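PDB 6X1L: WbbZ protein from Klebsiella pneumoniae subsp. pneumoniae NTUH-K2044, which is of unknown function but probably acts as a polysaccharide pyruvyl transferase, adding pyruvyl groups to a surface polysaccharide. Local coordinates for residues 44-49 / 100-105; 123-128 / 227-232; 168-173 / 214-219; 208-213 / 231-236. All coordinates share one frame; numbering follows the deposited sequence.

How the contacts relate
Contacts 1 and 2 meet on the six-stranded parallel sheet, where strands 98-104 and 120-124 run side by side; their centres are about 14 Å apart, and OG1 of Thr105 probably hydrogen-bonds to NE of Arg125 and OE2 of Glu126. Contacts 3 and 4 share helix 203-218, their centres about 9 Å apart, and Leu217 and Ile214 pack on Leu233 between them. The centres of contacts 1 and 3 are farthest apart, about 26 Å. Along the chain contact 1 closes first; contact 3 falls within the span of contact 2, contacts 3 and 4 interleave, and contacts 2 and 4 end on helix 228-236. The set links both sheets, consistent with a two-lobed GT-B-like architecture, and contacts 3 and 4 reach the second subunit.

Contact 1: residues 44-49 / 100-105; sequences DFFERN and IIMPST
The rings of Phe45 and Phe46 share one visitor, the terminal methyl of Met102, a selenomethionine, which meets both obliquely. Its CE lies 4.4 Å from CE2 of Phe45 and 4.5 Å from CE1 of Phe46. The same CE1 of Phe46 lies in the plane of the Phe45 ring, at its edge. The two phenylalanines are consecutive on the last turn of helix 33-48, and the methyl sits against both neighbouring rings without lying over either face.

The backbones stay well apart, 11.5 Å between CA of Phe45 and CA of Met102. The folded Met102 side chain covers under half of that gap, and the two phenylalanine rings, reaching from the helix, supply the rest. On the helix side, Phe45 has its CG anti to the backbone N (chi1 171°), which directs the ring at the sheet. Contact is light and wholly apolar, with all three residues buried and 71 Å² hidden between the segments.

Around this point the packing is largely aromatic: Phe45 also meets Phe11 of helix 6-21 and, edge-to-face, Tyr153, while Phe46 meets Tyr53. Met102 extends from strand 98-104, a central strand of the six-stranded parallel sheet, and touches Phe11 and Ile70 of strand 67-71, so that its side chain lies where helices 6-21 and 33-48 both pack on the sheet.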
loop_
_atom_site.group_PDB
_atom_site.type_symbol
_atom_site.label_atom_id
_atom_site.label_comp_id
_atom_site.label_asym_id
_atom_site.label_seq_id
_atom_site.Cartn_x
_atom_site.Cartn_y
_atom_site.Cartn_z
ATOM N N ASP A 44 -15.378 8.100 -4.545
ATOM C CA ASP A 44 -16.599 7.349 -4.820
ATOM C C ASP A 44 -17.825 8.247 -4.707
ATOM O O ASP A 44 -18.764 8.140 -5.505
ATOM C CB ASP A 44 -16.715 6.168 -3.855
ATOM C CG ASP A 44 -15.593 5.152 -4.033
ATOM O OD1 ASP A 44 -14.806 5.299 -4.988
ATOM O OD2 ASP A 44 -15.498 4.211 -3.218
ATOM N N PHE A 45 -17.826 9.142 -3.719
ATOM C CA PHE A 45 -18.961 10.038 -3.517
ATOM C C PHE A 45 -19.109 11.023 -4.673
ATOM O O PHE A 45 -20.226 11.275 -5.140
ATOM C CB PHE A 45 -18.793 10.776 -2.192
ATOM C CG PHE A 45 -19.794 11.881 -1.980
ATOM C CD1 PHE A 45 -21.053 11.605 -1.486
ATOM C CD2 PHE A 45 -19.466 13.193 -2.270
ATOM C CE1 PHE A 45 -21.973 12.621 -1.287
ATOM C CE2 PHE A 45 -20.382 14.206 -2.080
ATOM C CZ PHE A 45 -21.635 13.922 -1.586
ATOM N N PHE A 46 -17.997 11.589 -5.149
ATOM C CA PHE A 46 -18.057 12.507 -6.283
ATOM C C PHE A 46 -18.576 11.812 -7.534
ATOM O O PHE A 46 -19.434 12.351 -8.244
ATOM C CB PHE A 46 -16.675 13.102 -6.554
ATOM C CG PHE A 46 -16.216 14.079 -5.511
ATOM C CD1 PHE A 46 -17.129 14.748 -4.716
ATOM C CD2 PHE A 46 -14.864 14.334 -5.333
ATOM C CE1 PHE A 46 -16.706 15.651 -3.758
ATOM C CE2 PHE A 46 -14.433 15.235 -4.379
ATOM C CZ PHE A 46 -15.357 15.897 -3.589
ATOM N N GLU A 47 -18.064 10.615 -7.825
ATOM C CA GLU A 47 -18.462 9.921 -9.043
ATOM C C GLU A 47 -19.928 9.509 -8.996
ATOM O O GLU A 47 -20.629 9.578 -10.012
ATOM C CB GLU A 47 -17.567 8.699 -9.267
ATOM C CG GLU A 47 -16.105 9.039 -9.510
ATOM C CD GLU A 47 -15.253 7.805 -9.775
ATOM O OE1 GLU A 47 -14.009 7.909 -9.705
ATOM O OE2 GLU A 47 -15.829 6.731 -10.048
ATOM N N ARG A 48 -20.412 9.087 -7.826
ATOM C CA ARG A 48 -21.787 8.608 -7.738
ATOM C C ARG A 48 -22.794 9.747 -7.843
ATOM O O ARG A 48 -23.939 9.522 -8.253
ATOM C CB ARG A 48 -21.989 7.832 -6.437
ATOM C CG ARG A 48 -23.238 6.973 -6.425
ATOM C CD ARG A 48 -24.231 7.472 -5.400
ATOM N NE ARG A 48 -23.703 7.348 -4.045
ATOM C CZ ARG A 48 -24.351 7.740 -2.954
ATOM N NH1 ARG A 48 -25.556 8.284 -3.054
ATOM N NH2 ARG A 48 -23.793 7.585 -1.762
ATOM N N ASN A 49 -22.396 10.966 -7.486
ATOM C CA ASN A 49 -23.274 12.126 -7.557
ATOM C C ASN A 49 -22.954 13.033 -8.739
ATOM O O ASN A 49 -23.421 14.177 -8.771
ATOM C CB ASN A 49 -23.204 12.923 -6.253
ATOM C CG ASN A 49 -23.833 12.186 -5.084
ATOM O OD1 ASN A 49 -23.159 11.856 -4.110
ATOM N ND2 ASN A 49 -25.135 11.931 -5.174
ATOM N N ILE A 100 -15.509 24.550 2.308
ATOM C CA ILE A 100 -16.342 23.462 2.802
ATOM C C ILE A 100 -15.430 22.423 3.436
ATOM O O ILE A 100 -14.579 21.834 2.757
ATOM C CB ILE A 100 -17.187 22.842 1.679
ATOM C CG1 ILE A 100 -18.160 23.872 1.107
ATOM C CG2 ILE A 100 -17.939 21.628 2.197
ATOM C CD1 ILE A 100 -19.033 23.328 0.002
ATOM N N ILE A 101 -15.603 22.201 4.734
ATOM C CA ILE A 101 -14.839 21.190 5.453
ATOM C C ILE A 101 -15.658 19.905 5.449
ATOM O O ILE A 101 -16.707 19.826 6.091
ATOM C CB ILE A 101 -14.506 21.643 6.879
ATOM C CG1 ILE A 101 -13.618 22.890 6.839
ATOM C CG2 ILE A 101 -13.828 20.519 7.650
ATOM C CD1 ILE A 101 -13.189 23.386 8.203
HETATM N N MSE A 102 -15.185 18.903 4.713
HETATM C CA MSE A 102 -15.863 17.609 4.634
HETATM C C MSE A 102 -15.859 16.939 6.021
HETATM O O MSE A 102 -15.065 17.331 6.875
HETATM C CB MSE A 102 -15.192 16.744 3.559
HETATM C CG MSE A 102 -15.286 17.361 2.166
HETATM SE SE MSE A 102 -17.129 17.522 1.486
HETATM C CE MSE A 102 -17.243 15.742 0.661
ATOM N N PRO A 103 -16.760 15.949 6.251
ATOM C CA PRO A 103 -16.976 15.434 7.617
ATOM C C PRO A 103 -15.708 15.206 8.426
ATOM O O PRO A 103 -14.890 14.338 8.094
ATOM C CB PRO A 103 -17.718 14.116 7.369
ATOM C CG PRO A 103 -18.522 14.402 6.146
ATOM C CD PRO A 103 -17.659 15.289 5.281
ATOM N N SER A 104 -15.545 15.978 9.500
ATOM C CA SER A 104 -14.270 16.053 10.197
ATOM C C SER A 104 -14.464 16.026 11.707
ATOM O O SER A 104 -15.546 16.307 12.233
ATOM C CB SER A 104 -13.496 17.317 9.804
ATOM O OG SER A 104 -13.100 17.267 8.443
ATOM N N THR A 105 -13.379 15.675 12.392
ATOM C CA THR A 105 -13.255 15.807 13.837
ATOM C C THR A 105 -12.364 17.012 14.107
ATOM O O THR A 105 -11.227 17.067 13.627
ATOM C CB THR A 105 -12.665 14.539 14.461
ATOM O OG1 THR A 105 -13.657 13.502 14.478
ATOM C CG2 THR A 105 -12.186 14.803 15.884
#

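Contact 2: residues 123-128 / 227-232; sequences FCRENI and RLHVAI
Arg125 meets Leu228 and His229 in a bridge between the two halves of the fold, a mixed contact of a guanidinium with a methyl and an imidazole. Arg125 follows strand 120-124 of the six-stranded sheet; its partners form the first turn of helix 228-236, which packs on the four-stranded sheet. In GT-B-type folds the cleft between the two lobes usually holds the active site, and this junction is consistent with such a place. With CA of Arg125 and CA of Leu228 12.1 Å apart, side chains alone make the crossing; Arg125 and His229 are buried, Leu228 partly exposed.

The arginine chain is extended from CG to NE and puts the guanidinium at the end of a long arm. Leu228 arrives from the opposite direction and lays one branch over a guanidinium face: its CD2 is 3.7 Å from NH2 of Arg125 and 3.8 Å from CZ of Arg125, offset toward the rim. His229 offers an edge instead. NH1 of Arg125 lies near the plane of the imidazole, 3.7 Å from CE1 of His229, and the two flat groups are inclined at 51° to each other.

No hydrogen bond joins the segments directly; a third residue supplies the polar link. Asp149 takes NH1 of Arg125 in a salt bridge through OD1 and Thr105 takes NE, while the leucine methyl lies over the face. Through OD2 the same aspartate accepts a hydrogen bond from NE2 of His229, so that its two oxygens fix the guanidinium and the imidazole side by side.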
loop_
_atom_site.group_PDB
_atom_site.type_symbol
_atom_site.label_atom_id
_atom_site.label_comp_id
_atom_site.label_asym_id
_atom_site.label_seq_id
_atom_site.Cartn_x
_atom_site.Cartn_y
_atom_site.Cartn_z
ATOM N N PHE A 123 -18.746 20.386 8.091
ATOM C CA PHE A 123 -19.402 19.101 8.278
ATOM C C PHE A 123 -18.676 18.347 9.383
ATOM O O PHE A 123 -17.453 18.170 9.321
ATOM C CB PHE A 123 -19.420 18.298 6.978
ATOM C CG PHE A 123 -20.340 18.864 5.939
ATOM C CD1 PHE A 123 -21.659 18.452 5.866
ATOM C CD2 PHE A 123 -19.891 19.824 5.047
ATOM C CE1 PHE A 123 -22.516 18.983 4.919
ATOM C CE2 PHE A 123 -20.739 20.358 4.097
ATOM C CZ PHE A 123 -22.055 19.937 4.033
ATOM N N CYS A 124 -19.429 17.911 10.388
ATOM C CA CYS A 124 -18.893 17.249 11.566
ATOM C C CYS A 124 -19.257 15.772 11.528
ATOM O O CYS A 124 -20.403 15.414 11.232
ATOM C CB CYS A 124 -19.440 17.895 12.840
ATOM S SG CYS A 124 -19.418 19.706 12.786
ATOM N N ARG A 125 -18.284 14.913 11.830
ATOM C CA ARG A 125 -18.497 13.475 11.751
ATOM C C ARG A 125 -18.848 12.847 13.096
ATOM O O ARG A 125 -18.942 11.619 13.186
ATOM C CB ARG A 125 -17.269 12.785 11.142
ATOM C CG ARG A 125 -16.008 12.844 11.981
ATOM C CD ARG A 125 -14.842 12.192 11.222
ATOM N NE ARG A 125 -13.638 12.108 12.040
ATOM C CZ ARG A 125 -12.472 11.643 11.601
ATOM N NH1 ARG A 125 -12.352 11.231 10.346
ATOM N NH2 ARG A 125 -11.426 11.600 12.414
ATOM N N GLU A 126 -19.044 13.651 14.140
ATOM C CA GLU A 126 -19.562 13.140 15.405
ATOM C C GLU A 126 -20.148 14.297 16.209
ATOM O O GLU A 126 -20.044 15.464 15.826
ATOM C CB GLU A 126 -18.491 12.387 16.207
ATOM C CG GLU A 126 -17.046 12.774 15.896
ATOM C CD GLU A 126 -16.614 14.047 16.587
ATOM O OE1 GLU A 126 -17.385 14.556 17.435
ATOM O OE2 GLU A 126 -15.503 14.533 16.288
ATOM N N ASN A 127 -20.758 13.945 17.345
ATOM C CA ASN A 127 -21.559 14.895 18.118
ATOM C C ASN A 127 -20.709 15.890 18.895
ATOM O O ASN A 127 -21.181 16.991 19.208
ATOM C CB ASN A 127 -22.468 14.142 19.090
ATOM C CG ASN A 127 -23.780 13.736 18.464
ATOM O OD1 ASN A 127 -24.441 14.537 17.805
ATOM N ND2 ASN A 127 -24.166 12.482 18.669
ATOM N N ILE A 128 -19.481 15.513 19.255
ATOM C CA ILE A 128 -18.632 16.414 20.027
ATOM C C ILE A 128 -18.185 17.584 19.164
ATOM O O ILE A 128 -18.231 18.745 19.588
ATOM C CB ILE A 128 -17.433 15.650 20.615
ATOM C CG1 ILE A 128 -17.920 14.549 21.559
ATOM C CG2 ILE A 128 -16.501 16.612 21.341
ATOM C CD1 ILE A 128 -16.814 13.874 22.331
ATOM N N ARG A 227 -7.226 2.237 15.811
ATOM C CA ARG A 227 -7.120 3.027 14.593
ATOM C C ARG A 227 -8.510 3.168 13.992
ATOM O O ARG A 227 -9.117 2.167 13.597
ATOM C CB ARG A 227 -6.172 2.359 13.594
ATOM C CG ARG A 227 -4.712 2.368 13.995
ATOM C CD ARG A 227 -4.128 3.766 13.897
ATOM N NE ARG A 227 -2.673 3.741 13.781
ATOM C CZ ARG A 227 -1.914 4.831 13.738
ATOM N NH1 ARG A 227 -2.475 6.035 13.807
ATOM N NH2 ARG A 227 -0.595 4.721 13.630
ATOM N N LEU A 228 -8.996 4.408 13.908
ATOM C CA LEU A 228 -10.393 4.653 13.554
ATOM C C LEU A 228 -10.777 3.952 12.257
ATOM O O LEU A 228 -11.763 3.207 12.208
ATOM C CB LEU A 228 -10.643 6.157 13.438
ATOM C CG LEU A 228 -12.064 6.543 13.034
ATOM C CD1 LEU A 228 -13.066 5.993 14.039
ATOM C CD2 LEU A 228 -12.181 8.055 12.928
ATOM N N HIS A 229 -10.012 4.171 11.195
ATOM C CA HIS A 229 -10.456 3.674 9.903
ATOM C C HIS A 229 -10.148 2.201 9.688
ATOM O O HIS A 229 -10.764 1.585 8.816
ATOM C CB HIS A 229 -9.880 4.548 8.794
ATOM C CG HIS A 229 -10.560 5.877 8.709
ATOM N ND1 HIS A 229 -10.164 6.963 9.459
ATOM C CD2 HIS A 229 -11.660 6.271 8.025
ATOM C CE1 HIS A 229 -10.969 7.981 9.212
ATOM N NE2 HIS A 229 -11.887 7.586 8.348
ATOM N N VAL A 230 -9.255 1.612 10.481
ATOM C CA VAL A 230 -9.230 0.157 10.583
ATOM C C VAL A 230 -10.544 -0.344 11.171
ATOM O O VAL A 230 -11.170 -1.273 10.647
ATOM C CB VAL A 230 -8.027 -0.309 11.422
ATOM C CG1 VAL A 230 -8.104 -1.814 11.661
ATOM C CG2 VAL A 230 -6.722 0.064 10.733
ATOM N N ALA A 231 -10.986 0.276 12.266
ATOM C CA ALA A 231 -12.254 -0.114 12.874
ATOM C C ALA A 231 -13.413 0.081 11.907
ATOM O O ALA A 231 -14.307 -0.770 11.821
ATOM C CB ALA A 231 -12.483 0.678 14.162
ATOM N N ILE A 232 -13.412 1.192 11.166
ATOM C CA ILE A 232 -14.482 1.441 10.205
ATOM C C ILE A 232 -14.460 0.397 9.091
ATOM O O ILE A 232 -15.491 -0.198 8.758
ATOM C CB ILE A 232 -14.382 2.874 9.650
ATOM C CG1 ILE A 232 -14.853 3.884 10.707
ATOM C CG2 ILE A 232 -15.206 3.015 8.381
ATOM C CD1 ILE A 232 -14.655 5.321 10.306
#

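Contact 3: residues 168-173 / 214-219; sequences KQANCF and INFLEE
Two torsions bring Phe216 and Cys172 together: the phenylalanine CG stands anti to its own N (chi1 175°), carrying the ring off helix 203-218 toward the strand, whereas the cysteine SG is turned beside the backbone N (chi1 -54°). SG of Cys172 then lies 3.8 Å from CE2 of Phe216. This sulfur-aromatic contact is oblique, with SG 5.1 Å from the ring centroid and 72° off the ring normal.

Ala170, two residues earlier on the same side of the strand, brings its CB to 4.2 Å from the same CE2 of Phe216. Leu217 adds a looser touch, its CD2 4.4 Å from SG of Cys172. The 214-218 segment of the helix runs roughly antiparallel to strand 169-172, at 143° between their N-to-C directions, in the beta-alpha-beta crossover that links strands 167-172 and 220-225, neighbours in the four-stranded parallel sheet. His189 and Tyr220 meet the Phe216 ring too, and Tyr199 of the second subunit packs on it.

Chemically the contact is apolar, with a polarisable sulfur set obliquely against the ring, nearest CE2, and no hydrogen bond between the segments. Dispersion and burial join the helix to the outermost strand of the sheet within this chain, the cysteine sulfur being buried among apolar carbons of Phe216 and Leu217.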
loop_
_atom_site.group_PDB
_atom_site.type_symbol
_atom_site.label_atom_id
_atom_site.label_comp_id
_atom_site.label_asym_id
_atom_site.label_seq_id
_atom_site.Cartn_x
_atom_site.Cartn_y
_atom_site.Cartn_z
ATOM N N LYS A 168 -7.507 -16.022 13.008
ATOM C CA LYS A 168 -8.348 -15.675 14.148
ATOM C C LYS A 168 -8.353 -14.175 14.427
ATOM O O LYS A 168 -9.329 -13.488 14.107
ATOM C CB LYS A 168 -7.900 -16.447 15.393
ATOM C CG LYS A 168 -8.196 -17.938 15.332
ATOM C CD LYS A 168 -7.788 -18.646 16.616
ATOM N N GLN A 169 -7.276 -13.655 15.014
ATOM C CA GLN A 169 -7.235 -12.284 15.507
ATOM C C GLN A 169 -6.166 -11.471 14.794
ATOM O O GLN A 169 -5.041 -11.939 14.598
ATOM C CB GLN A 169 -6.961 -12.246 17.011
ATOM C CG GLN A 169 -8.199 -12.239 17.876
ATOM C CD GLN A 169 -7.875 -11.938 19.322
ATOM O OE1 GLN A 169 -6.712 -11.966 19.725
ATOM N NE2 GLN A 169 -8.900 -11.639 20.111
ATOM N N ALA A 170 -6.522 -10.239 14.435
ATOM C CA ALA A 170 -5.590 -9.255 13.902
ATOM C C ALA A 170 -5.447 -8.118 14.902
ATOM O O ALA A 170 -6.451 -7.571 15.369
ATOM C CB ALA A 170 -6.071 -8.705 12.556
ATOM N N ASN A 171 -4.206 -7.770 15.231
ATOM C CA ASN A 171 -3.901 -6.640 16.102
ATOM C C ASN A 171 -3.377 -5.498 15.243
ATOM O O ASN A 171 -2.353 -5.648 14.568
ATOM C CB ASN A 171 -2.876 -7.026 17.168
ATOM C CG ASN A 171 -3.407 -8.054 18.147
ATOM O OD1 ASN A 171 -4.607 -8.120 18.407
ATOM N ND2 ASN A 171 -2.510 -8.861 18.700
ATOM N N CYS A 172 -4.077 -4.357 15.266
ATOM C CA CYS A 172 -3.718 -3.186 14.454
ATOM C C CYS A 172 -3.685 -1.957 15.363
ATOM O O CYS A 172 -4.604 -1.133 15.352
ATOM C CB CYS A 172 -4.700 -3.014 13.290
ATOM S SG CYS A 172 -4.876 -4.494 12.239
ATOM N N PHE A 173 -2.613 -1.828 16.140
ATOM C CA PHE A 173 -2.499 -0.776 17.138
ATOM C C PHE A 173 -1.404 0.219 16.774
ATOM O O PHE A 173 -0.403 -0.121 16.136
ATOM C CB PHE A 173 -2.220 -1.361 18.525
ATOM C CG PHE A 173 -3.392 -2.079 19.119
ATOM C CD1 PHE A 173 -4.322 -1.396 19.885
ATOM C CD2 PHE A 173 -3.568 -3.439 18.909
ATOM C CE1 PHE A 173 -5.404 -2.052 20.432
ATOM C CE2 PHE A 173 -4.649 -4.103 19.455
ATOM C CZ PHE A 173 -5.569 -3.408 20.218
ATOM N N ILE A 214 -7.917 -3.370 3.137
ATOM C CA ILE A 214 -9.070 -4.266 3.087
ATOM C C ILE A 214 -8.627 -5.704 2.830
ATOM O O ILE A 214 -9.111 -6.637 3.485
ATOM C CB ILE A 214 -10.076 -3.778 2.029
ATOM C CG1 ILE A 214 -10.784 -2.511 2.518
ATOM C CG2 ILE A 214 -11.082 -4.876 1.691
ATOM C CD1 ILE A 214 -11.798 -1.966 1.544
ATOM N N ASN A 215 -7.707 -5.911 1.875
ATOM C CA ASN A 215 -7.186 -7.256 1.627
ATOM C C ASN A 215 -6.644 -7.877 2.904
ATOM O O ASN A 215 -6.879 -9.060 3.177
ATOM C CB ASN A 215 -6.079 -7.227 0.572
ATOM C CG ASN A 215 -6.586 -6.883 -0.808
ATOM O OD1 ASN A 215 -7.769 -7.031 -1.113
ATOM N ND2 ASN A 215 -5.681 -6.428 -1.658
ATOM N N PHE A 216 -5.903 -7.094 3.690
ATOM C CA PHE A 216 -5.344 -7.605 4.935
ATOM C C PHE A 216 -6.448 -8.047 5.883
ATOM O O PHE A 216 -6.403 -9.152 6.439
ATOM C CB PHE A 216 -4.469 -6.533 5.586
ATOM C CG PHE A 216 -3.946 -6.919 6.939
ATOM C CD1 PHE A 216 -2.803 -7.701 7.055
ATOM C CD2 PHE A 216 -4.596 -6.509 8.095
ATOM C CE1 PHE A 216 -2.315 -8.064 8.295
ATOM C CE2 PHE A 216 -4.113 -6.872 9.342
ATOM C CZ PHE A 216 -2.970 -7.650 9.440
ATOM N N LEU A 217 -7.465 -7.201 6.060
ATOM C CA LEU A 217 -8.486 -7.459 7.069
ATOM C C LEU A 217 -9.432 -8.579 6.662
ATOM O O LEU A 217 -9.955 -9.285 7.531
ATOM C CB LEU A 217 -9.278 -6.177 7.338
ATOM C CG LEU A 217 -8.470 -5.018 7.918
ATOM C CD1 LEU A 217 -9.278 -3.726 7.852
ATOM C CD2 LEU A 217 -8.069 -5.330 9.353
ATOM N N GLU A 218 -9.673 -8.750 5.356
ATOM C CA GLU A 218 -10.651 -9.733 4.892
ATOM C C GLU A 218 -10.373 -11.134 5.429
ATOM O O GLU A 218 -11.310 -11.914 5.642
ATOM C CB GLU A 218 -10.677 -9.773 3.362
ATOM C CG GLU A 218 -11.471 -8.657 2.697
ATOM C CD GLU A 218 -11.418 -8.737 1.176
ATOM O OE1 GLU A 218 -10.394 -8.332 0.587
ATOM O OE2 GLU A 218 -12.397 -9.220 0.568
ATOM N N GLU A 219 -9.105 -11.473 5.650
ATOM C CA GLU A 219 -8.722 -12.836 6.002
ATOM C C GLU A 219 -8.800 -13.119 7.498
ATOM O O GLU A 219 -8.478 -14.237 7.915
ATOM C CB GLU A 219 -7.307 -13.128 5.487
ATOM C CG GLU A 219 -7.225 -13.210 3.968
ATOM C CD GLU A 219 -5.836 -13.575 3.455
ATOM O OE1 GLU A 219 -4.867 -12.831 3.733
ATOM O OE2 GLU A 219 -5.715 -14.614 2.771
#

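Contact 4: residues 208-213 / 231-236; sequences NSTRCM and AILASL
Leu233 carries the close side of this helix-helix contact: its CD1 packs 3.8 Å from CB of Met213, a selenomethionine, and its CA stands 8.3 Å from CA of Met213. The other branch is looser, since CD2 of Leu233 lies 4.5 Å from CG2 of Thr210. The CG of Leu233 is held beside the backbone N (chi1 -76°), which directs the branches toward helix 203-218, CD1 to Met213 and CD2 loosely to Thr210, one helical turn away. Leu233 alone contributes more than half of the 116 Å² buried here.

Away from this apolar core, on the far faces of the two helices, lie polar groups. Arg211, partly exposed, reaches back along its own helix to give NH1 to OD1 of Asn208 at 2.8 Å, an angled bond (131° at the hydrogen) made from above the amide's carbonyl plane. On the other helix Ser235 OG bonds to O of Ala231 at 2.8 Å; that oxygen also accepts the backbone N of Ser235, at 2.9 Å, on the opposite face of its plane. Thr210 sends its hydroxyl to O of Ala206, within its own helix.

Helix 33-48 covers the near flank, touching Thr210 and Met213 through Val37, while Ala231 and Ala234 rest on strands 220-225 and 240-243. The outer side of helix 203-218 faces the second subunit, where Asn208 and Arg211 pack on Arg211 and Asn208 of that chain; helix 203-218 is thereby sandwiched between helix 228-236 and the dimer partner.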
loop_
_atom_site.group_PDB
_atom_site.type_symbol
_atom_site.label_atom_id
_atom_site.label_comp_id
_atom_site.label_asym_id
_atom_site.label_seq_id
_atom_site.Cartn_x
_atom_site.Cartn_y
_atom_site.Cartn_z
ATOM N N ASN A 208 -6.045 2.057 -4.222
ATOM C CA ASN A 208 -5.248 0.836 -4.128
ATOM C C ASN A 208 -4.645 0.664 -2.737
ATOM O O ASN A 208 -4.562 -0.464 -2.237
ATOM C CB ASN A 208 -4.178 0.831 -5.215
ATOM C CG ASN A 208 -4.757 0.538 -6.580
ATOM O OD1 ASN A 208 -5.656 -0.290 -6.717
ATOM N ND2 ASN A 208 -4.257 1.223 -7.594
ATOM N N SER A 209 -4.249 1.760 -2.084
ATOM C CA SER A 209 -3.868 1.663 -0.678
ATOM C C SER A 209 -5.025 1.149 0.168
ATOM O O SER A 209 -4.824 0.359 1.099
ATOM C CB SER A 209 -3.394 3.017 -0.157
ATOM O OG SER A 209 -3.222 2.974 1.252
ATOM N N THR A 210 -6.248 1.586 -0.142
ATOM C CA THR A 210 -7.405 1.116 0.610
ATOM C C THR A 210 -7.684 -0.356 0.324
ATOM O O THR A 210 -8.096 -1.104 1.220
ATOM C CB THR A 210 -8.622 1.990 0.284
ATOM O OG1 THR A 210 -8.315 3.359 0.589
ATOM C CG2 THR A 210 -9.822 1.566 1.095
ATOM N N ARG A 211 -7.460 -0.792 -0.917
ATOM C CA ARG A 211 -7.556 -2.217 -1.223
ATOM C C ARG A 211 -6.586 -3.026 -0.373
ATOM O O ARG A 211 -6.953 -4.078 0.166
ATOM C CB ARG A 211 -7.300 -2.455 -2.711
ATOM C CG ARG A 211 -8.458 -2.021 -3.593
ATOM C CD ARG A 211 -8.274 -2.414 -5.056
ATOM N NE ARG A 211 -9.434 -2.003 -5.844
ATOM C CZ ARG A 211 -9.499 -0.887 -6.565
ATOM N NH1 ARG A 211 -8.457 -0.066 -6.624
ATOM N NH2 ARG A 211 -10.605 -0.591 -7.234
ATOM N N CYS A 212 -5.348 -2.539 -0.224
ATOM C CA CYS A 212 -4.361 -3.228 0.604
ATOM C C CYS A 212 -4.880 -3.449 2.019
ATOM O O CYS A 212 -4.855 -4.571 2.535
ATOM C CB CYS A 212 -3.058 -2.432 0.639
ATOM S SG CYS A 212 -2.097 -2.500 -0.885
HETATM N N MSE A 213 -5.353 -2.387 2.665
HETATM C CA MSE A 213 -5.843 -2.503 4.033
HETATM C C MSE A 213 -7.007 -3.482 4.105
HETATM O O MSE A 213 -7.079 -4.315 5.010
HETATM C CB MSE A 213 -6.281 -1.137 4.574
HETATM C CG MSE A 213 -5.168 -0.092 4.641
HETATM SE SE MSE A 213 -5.925 1.597 5.331
HETATM C CE MSE A 213 -6.011 1.124 7.213
ATOM N N ALA A 231 -10.986 0.276 12.266
ATOM C CA ALA A 231 -12.254 -0.114 12.874
ATOM C C ALA A 231 -13.413 0.081 11.907
ATOM O O ALA A 231 -14.307 -0.770 11.821
ATOM C CB ALA A 231 -12.483 0.678 14.162
ATOM N N ILE A 232 -13.412 1.192 11.166
ATOM C CA ILE A 232 -14.482 1.441 10.205
ATOM C C ILE A 232 -14.460 0.397 9.091
ATOM O O ILE A 232 -15.491 -0.198 8.758
ATOM C CB ILE A 232 -14.382 2.874 9.650
ATOM C CG1 ILE A 232 -14.853 3.884 10.707
ATOM C CG2 ILE A 232 -15.206 3.015 8.381
ATOM C CD1 ILE A 232 -14.655 5.321 10.306
ATOM N N LEU A 233 -13.283 0.155 8.504
ATOM C CA LEU A 233 -13.178 -0.826 7.426
ATOM C C LEU A 233 -13.638 -2.202 7.888
ATOM O O LEU A 233 -14.441 -2.860 7.219
ATOM C CB LEU A 233 -11.742 -0.895 6.911
ATOM C CG LEU A 233 -11.223 0.219 6.006
ATOM C CD1 LEU A 233 -9.785 -0.083 5.613
ATOM C CD2 LEU A 233 -12.103 0.373 4.773
ATOM N N ALA A 234 -13.138 -2.651 9.041
ATOM C CA ALA A 234 -13.551 -3.947 9.564
ATOM C C ALA A 234 -15.046 -3.985 9.858
ATOM O O ALA A 234 -15.682 -5.030 9.685
ATOM C CB ALA A 234 -12.745 -4.284 10.816
ATOM N N SER A 235 -15.622 -2.858 10.295
ATOM C CA SER A 235 -17.065 -2.801 10.524
ATOM C C SER A 235 -17.835 -2.938 9.218
ATOM O O SER A 235 -18.851 -3.639 9.162
ATOM C CB SER A 235 -17.443 -1.494 11.227
ATOM O OG SER A 235 -16.904 -1.440 12.535
ATOM N N LEU A 236 -17.379 -2.254 8.163
ATOM C CA LEU A 236 -17.978 -2.439 6.844
ATOM C C LEU A 236 -17.883 -3.889 6.384
ATOM O O LEU A 236 -18.790 -4.390 5.708
ATOM C CB LEU A 236 -17.300 -1.524 5.824
ATOM C CG LEU A 236 -17.392 -0.018 6.068
ATOM C CD1 LEU A 236 -16.711 0.744 4.943
ATOM C CD2 LEU A 236 -18.845 0.406 6.204
#